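PDB 3VSF: ricin B lectin from Clostridium thermocellum, which probably hydrolyses beta-1,3-galactan from the chain end as an exo-acting family 43 glycoside hydrolase, and carries a galactose-binding ricin-type beta-trefoil domain. Local coordinates for residues Ser127-Asn139 with Ala148-Tyr162. Residues are numbered along the deposited sequence; the frame is centred on the assembly and turned at random.
Sequences STGEFVMWMHWEN and AAVAYSKTPDGKFTY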
loop_
_atom_site.group_PDB
_atom_site.type_symbol
_atom_site.label_atom_id
_atom_site.label_comp_id
_atom_site.label_asym_id
_atom_site.label_seq_id
_atom_site.Cartn_x
_atom_site.Cartn_y
_atom_site.Cartn_z
ATOM N N SER A 127 25.189 0.854 15.989
ATOM C CA SER A 127 26.604 0.743 16.325
ATOM C C SER A 127 27.368 2.014 15.963
ATOM O O SER A 127 27.876 2.717 16.837
ATOM C CB SER A 127 27.229 -0.455 15.607
ATOM O OG SER A 127 26.508 -1.645 15.878
ATOM N N THR A 128 27.443 2.299 14.667
ATOM C CA THR A 128 28.192 3.448 14.173
ATOM C C THR A 128 27.541 4.771 14.571
ATOM O O THR A 128 28.206 5.669 15.086
ATOM C CB THR A 128 28.332 3.408 12.640
ATOM O OG1 THR A 128 27.038 3.529 12.035
ATOM C CG2 THR A 128 28.974 2.102 12.196
ATOM N N GLY A 129 26.240 4.881 14.331
ATOM C CA GLY A 129 25.516 6.109 14.611
ATOM C C GLY A 129 25.405 6.979 13.374
ATOM O O GLY A 129 25.162 8.182 13.465
ATOM N N GLU A 130 25.587 6.361 12.211
ATOM C CA GLU A 130 25.515 7.074 10.943
ATOM C C GLU A 130 24.465 6.453 10.028
ATOM O O GLU A 130 24.210 5.250 10.083
ATOM C CB GLU A 130 26.884 7.087 10.257
ATOM C CG GLU A 130 27.443 5.706 9.957
ATOM C CD GLU A 130 28.892 5.745 9.516
ATOM O OE1 GLU A 130 29.459 4.668 9.234
ATOM O OE2 GLU A 130 29.467 6.853 9.454
ATOM N N PHE A 131 23.854 7.285 9.188
ATOM C CA PHE A 131 22.793 6.833 8.295
ATOM C C PHE A 131 23.345 6.380 6.946
ATOM O O PHE A 131 23.921 7.174 6.204
ATOM C CB PHE A 131 21.762 7.942 8.090
ATOM C CG PHE A 131 21.085 8.383 9.357
ATOM C CD1 PHE A 131 19.906 7.786 9.771
ATOM C CD2 PHE A 131 21.625 9.395 10.132
ATOM C CE1 PHE A 131 19.279 8.189 10.935
ATOM C CE2 PHE A 131 21.003 9.802 11.298
ATOM C CZ PHE A 131 19.828 9.198 11.699
ATOM N N VAL A 132 23.159 5.102 6.635
ATOM C CA VAL A 132 23.621 4.545 5.370
ATOM C C VAL A 132 22.505 4.566 4.328
ATOM O O VAL A 132 21.368 4.190 4.616
ATOM C CB VAL A 132 24.131 3.101 5.545
ATOM C CG1 VAL A 132 24.612 2.540 4.216
ATOM C CG2 VAL A 132 25.243 3.058 6.582
ATOM N N MET A 133 22.836 5.011 3.120
ATOM C CA MET A 133 21.853 5.121 2.047
ATOM C C MET A 133 22.202 4.243 0.848
ATOM O O MET A 133 23.316 4.299 0.329
ATOM C CB MET A 133 21.710 6.580 1.603
ATOM C CG MET A 133 20.939 6.760 0.307
ATOM S SD MET A 133 20.747 8.491 -0.153
ATOM C CE MET A 133 20.144 8.329 -1.830
ATOM N N TRP A 134 21.241 3.436 0.413
ATOM C CA TRP A 134 21.415 2.587 -0.759
ATOM C C TRP A 134 20.494 3.034 -1.887
ATOM O O TRP A 134 19.549 3.789 -1.661
ATOM C CB TRP A 134 21.151 1.125 -0.406
ATOM C CG TRP A 134 22.195 0.537 0.488
ATOM C CD1 TRP A 134 22.328 0.734 1.832
ATOM C CD2 TRP A 134 23.256 -0.345 0.104
ATOM N NE1 TRP A 134 23.408 0.028 2.307
ATOM C CE2 TRP A 134 23.994 -0.643 1.266
ATOM C CE3 TRP A 134 23.653 -0.912 -1.111
ATOM C CZ2 TRP A 134 25.105 -1.482 1.249
ATOM C CZ3 TRP A 134 24.756 -1.746 -1.125
ATOM C CH2 TRP A 134 25.470 -2.023 0.047
ATOM N N MET A 135 20.769 2.566 -3.101
ATOM C CA MET A 135 19.986 2.968 -4.264
ATOM C C MET A 135 20.316 2.131 -5.497
ATOM O O MET A 135 21.100 1.186 -5.427
ATOM C CB MET A 135 20.217 4.451 -4.566
ATOM C CG MET A 135 21.607 4.761 -5.097
ATOM S SD MET A 135 22.293 6.293 -4.437
ATOM C CE MET A 135 22.604 5.819 -2.738
ATOM N N HIS A 136 19.707 2.491 -6.622
ATOM C CA HIS A 136 19.942 1.808 -7.888
ATOM C C HIS A 136 20.608 2.766 -8.869
ATOM O O HIS A 136 20.118 3.873 -9.093
ATOM C CB HIS A 136 18.621 1.294 -8.463
ATOM C CG HIS A 136 18.757 0.641 -9.804
ATOM N ND1 HIS A 136 17.708 0.547 -10.694
ATOM C CD2 HIS A 136 19.813 0.046 -10.405
ATOM C CE1 HIS A 136 18.114 -0.075 -11.787
ATOM N NE2 HIS A 136 19.387 -0.389 -11.637
ATOM N N TRP A 137 21.724 2.339 -9.453
ATOM C CA TRP A 137 22.491 3.204 -10.347
ATOM C C TRP A 137 22.494 2.696 -11.786
ATOM O O TRP A 137 22.609 1.495 -12.032
ATOM C CB TRP A 137 23.929 3.349 -9.841
ATOM C CG TRP A 137 24.718 4.404 -10.560
ATOM C CD1 TRP A 137 24.841 5.717 -10.208
ATOM C CD2 TRP A 137 25.496 4.234 -11.750
ATOM N NE1 TRP A 137 25.645 6.374 -11.107
ATOM C CE2 TRP A 137 26.061 5.487 -12.062
ATOM C CE3 TRP A 137 25.769 3.145 -12.584
ATOM C CZ2 TRP A 137 26.881 5.679 -13.172
ATOM C CZ3 TRP A 137 26.585 3.339 -13.685
ATOM C CH2 TRP A 137 27.131 4.597 -13.968
ATOM N N GLU A 138 22.367 3.622 -12.732
ATOM C CA GLU A 138 22.413 3.294 -14.153
ATOM C C GLU A 138 23.176 4.359 -14.939
ATOM O O GLU A 138 23.421 5.454 -14.437
ATOM C CB GLU A 138 21.002 3.121 -14.720
ATOM C CG GLU A 138 20.280 1.876 -14.225
ATOM C CD GLU A 138 20.950 0.590 -14.673
ATOM O OE1 GLU A 138 20.548 -0.491 -14.192
ATOM O OE2 GLU A 138 21.876 0.655 -15.511
ATOM N N ASN A 139 23.543 4.031 -16.174
ATOM C CA ASN A 139 24.359 4.919 -17.000
ATOM C C ASN A 139 23.702 6.251 -17.347
ATOM O O ASN A 139 24.365 7.286 -17.381
ATOM C CB ASN A 139 24.784 4.213 -18.289
ATOM C CG ASN A 139 25.889 3.204 -18.064
ATOM O OD1 ASN A 139 26.671 3.325 -17.121
ATOM N ND2 ASN A 139 25.963 2.203 -18.933
ATOM N N ALA A 148 24.317 -1.438 -7.610
ATOM C CA ALA A 148 23.843 -0.708 -6.443
ATOM C C ALA A 148 24.815 0.413 -6.104
ATOM O O ALA A 148 25.983 0.370 -6.489
ATOM C CB ALA A 148 23.684 -1.648 -5.260
ATOM N N ALA A 149 24.328 1.420 -5.388
ATOM C CA ALA A 149 25.169 2.534 -4.969
ATOM C C ALA A 149 24.983 2.798 -3.480
ATOM O O ALA A 149 23.927 2.510 -2.919
ATOM C CB ALA A 149 24.849 3.778 -5.779
ATOM N N VAL A 150 26.014 3.343 -2.842
ATOM C CA VAL A 150 25.983 3.562 -1.402
ATOM C C VAL A 150 26.431 4.970 -1.021
ATOM O O VAL A 150 27.251 5.581 -1.706
ATOM C CB VAL A 150 26.867 2.537 -0.662
ATOM C CG1 VAL A 150 26.644 2.628 0.839
ATOM C CG2 VAL A 150 26.579 1.130 -1.158
ATOM N N ALA A 151 25.881 5.474 0.078
ATOM C CA ALA A 151 26.271 6.765 0.630
ATOM C C ALA A 151 25.990 6.756 2.126
ATOM O O ALA A 151 25.427 5.794 2.647
ATOM C CB ALA A 151 25.508 7.887 -0.049
ATOM N N TYR A 152 26.384 7.818 2.822
ATOM C CA TYR A 152 26.131 7.903 4.257
ATOM C C TYR A 152 26.351 9.304 4.817
ATOM O O TYR A 152 26.968 10.155 4.176
ATOM C CB TYR A 152 26.985 6.886 5.021
ATOM C CG TYR A 152 28.461 7.210 5.049
ATOM C CD1 TYR A 152 29.056 7.728 6.192
ATOM C CD2 TYR A 152 29.260 6.997 3.934
ATOM C CE1 TYR A 152 30.406 8.025 6.225
ATOM C CE2 TYR A 152 30.610 7.292 3.956
ATOM C CZ TYR A 152 31.177 7.806 5.103
ATOM O OH TYR A 152 32.521 8.099 5.126
ATOM N N SER A 153 25.834 9.530 6.021
ATOM C CA SER A 153 25.948 10.820 6.686
ATOM C C SER A 153 25.803 10.650 8.194
ATOM O O SER A 153 25.171 9.701 8.660
ATOM C CB SER A 153 24.883 11.785 6.164
ATOM O OG SER A 153 24.921 13.017 6.861
ATOM N N LYS A 154 26.392 11.566 8.953
ATOM C CA LYS A 154 26.293 11.529 10.407
ATOM C C LYS A 154 24.907 11.977 10.861
ATOM O O LYS A 154 24.459 11.636 11.956
ATOM C CB LYS A 154 27.370 12.410 11.042
ATOM C CG LYS A 154 28.796 11.982 10.723
ATOM C CD LYS A 154 29.096 10.595 11.272
ATOM C CE LYS A 154 30.537 10.192 10.999
ATOM N NZ LYS A 154 30.853 8.843 11.548
ATOM N N THR A 155 24.233 12.742 10.007
ATOM C CA THR A 155 22.890 13.232 10.295
ATOM C C THR A 155 21.912 12.776 9.215
ATOM O O THR A 155 22.318 12.498 8.087
ATOM C CB THR A 155 22.865 14.768 10.395
ATOM O OG1 THR A 155 23.312 15.338 9.158
ATOM C CG2 THR A 155 23.767 15.243 11.522
ATOM N N PRO A 156 20.617 12.697 9.559
ATOM C CA PRO A 156 19.595 12.229 8.617
ATOM C C PRO A 156 19.361 13.202 7.464
ATOM O O PRO A 156 19.375 12.790 6.305
ATOM C CB PRO A 156 18.338 12.133 9.488
ATOM C CG PRO A 156 18.571 13.104 10.590
ATOM C CD PRO A 156 20.041 13.036 10.873
ATOM N N ASP A 157 19.149 14.475 7.783
ATOM C CA ASP A 157 18.851 15.479 6.767
ATOM C C ASP A 157 20.095 16.237 6.312
ATOM O O ASP A 157 19.995 17.273 5.653
ATOM C CB ASP A 157 17.791 16.456 7.279
ATOM C CG ASP A 157 18.067 16.927 8.693
ATOM O OD1 ASP A 157 17.095 17.194 9.431
ATOM O OD2 ASP A 157 19.254 17.027 9.068
ATOM N N GLY A 158 21.264 15.714 6.664
ATOM C CA GLY A 158 22.520 16.325 6.268
ATOM C C GLY A 158 22.985 15.847 4.906
ATOM O O GLY A 158 22.521 14.823 4.407
ATOM N N LYS A 159 23.904 16.594 4.302
ATOM C CA LYS A 159 24.446 16.236 2.997
ATOM C C LYS A 159 25.189 14.905 3.074
ATOM O O LYS A 159 26.199 14.788 3.767
ATOM C CB LYS A 159 25.393 17.328 2.493
ATOM C CG LYS A 159 24.873 18.750 2.662
ATOM C CD LYS A 159 23.682 19.034 1.762
ATOM C CE LYS A 159 23.240 20.486 1.885
ATOM N NZ LYS A 159 22.114 20.817 0.967
ATOM N N PHE A 160 24.682 13.904 2.362
ATOM C CA PHE A 160 25.309 12.586 2.332
ATOM C C PHE A 160 26.569 12.589 1.473
ATOM O O PHE A 160 26.689 13.373 0.532
ATOM C CB PHE A 160 24.326 11.534 1.811
ATOM C CG PHE A 160 23.369 11.029 2.851
ATOM C CD1 PHE A 160 23.394 9.703 3.248
ATOM C CD2 PHE A 160 22.447 11.880 3.438
ATOM C CE1 PHE A 160 22.515 9.234 4.206
ATOM C CE2 PHE A 160 21.566 11.417 4.395
ATOM C CZ PHE A 160 21.601 10.092 4.780
ATOM N N THR A 161 27.505 11.705 1.804
ATOM C CA THR A 161 28.733 11.570 1.030
ATOM C C THR A 161 28.709 10.276 0.224
ATOM O O THR A 161 28.707 9.181 0.786
ATOM C CB THR A 161 29.985 11.595 1.932
ATOM O OG1 THR A 161 30.102 10.352 2.635
ATOM C CG2 THR A 161 29.901 12.738 2.934
ATOM N N TYR A 162 28.682 10.409 -1.097
ATOM C CA TYR A 162 28.634 9.251 -1.981
ATOM C C TYR A 162 29.899 8.411 -1.839
ATOM O O TYR A 162 30.995 8.945 -1.676
ATOM C CB TYR A 162 28.454 9.698 -3.432
ATOM C CG TYR A 162 28.247 8.563 -4.407
ATOM C CD1 TYR A 162 29.311 8.037 -5.126
ATOM C CD2 TYR A 162 26.986 8.019 -4.611
ATOM C CE1 TYR A 162 29.127 7.001 -6.020
ATOM C CE2 TYR A 162 26.790 6.983 -5.503
ATOM C CZ TYR A 162 27.864 6.478 -6.205
ATOM O OH TYR A 162 27.675 5.445 -7.095
#
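Val-150 lays its CG2 methyl over one face of the Trp-134 indole, a CH-pi contact 3.4 Å from the centroid of the six-membered ring, while Ala-148 CB sits at the edge of that ring. With CG beside its own backbone N (chi1 -69°), the indole leans across toward strand 148-153 and meets this methyl; its NE1 hydrogen-bonds to the carbonyl oxygen of Tyr-218. On the other side of the sheet, Pro-156 packs over a face of the Phe-131 ring, its CB 4.1 Å from the ring centroid, and the carbonyl oxygens of Ser-153 and Lys-154 lie near the ring's edge. Met-133 SD lies above a face of the Phe-160 ring, 4.8 Å from its centroid, a distant Met-aromatic contact, and Met-135 CG touches the methyl of Ala-149.

Between these two faces the strands pair antiparallel as the central hairpin of a four-stranded sheet, one blade of the five-bladed beta-propeller of family 43. Met-133 N reaches Ala-151 O at 2.7 Å, almost straight at 178°, and Ala-151 N returns a bond to Met-133 O; the Met-135 N bond to Ala-149 O is weak.

At the hairpin's open end, Lys-154 NZ forms a salt bridge with Glu-130 OE2, 3.2 Å away and from above the carboxylate plane, and OE1 forms a second one with Lys-219. Two lysines on one carboxylate would probably favour its ionised form, adding a charged link to a largely apolar, buried contact.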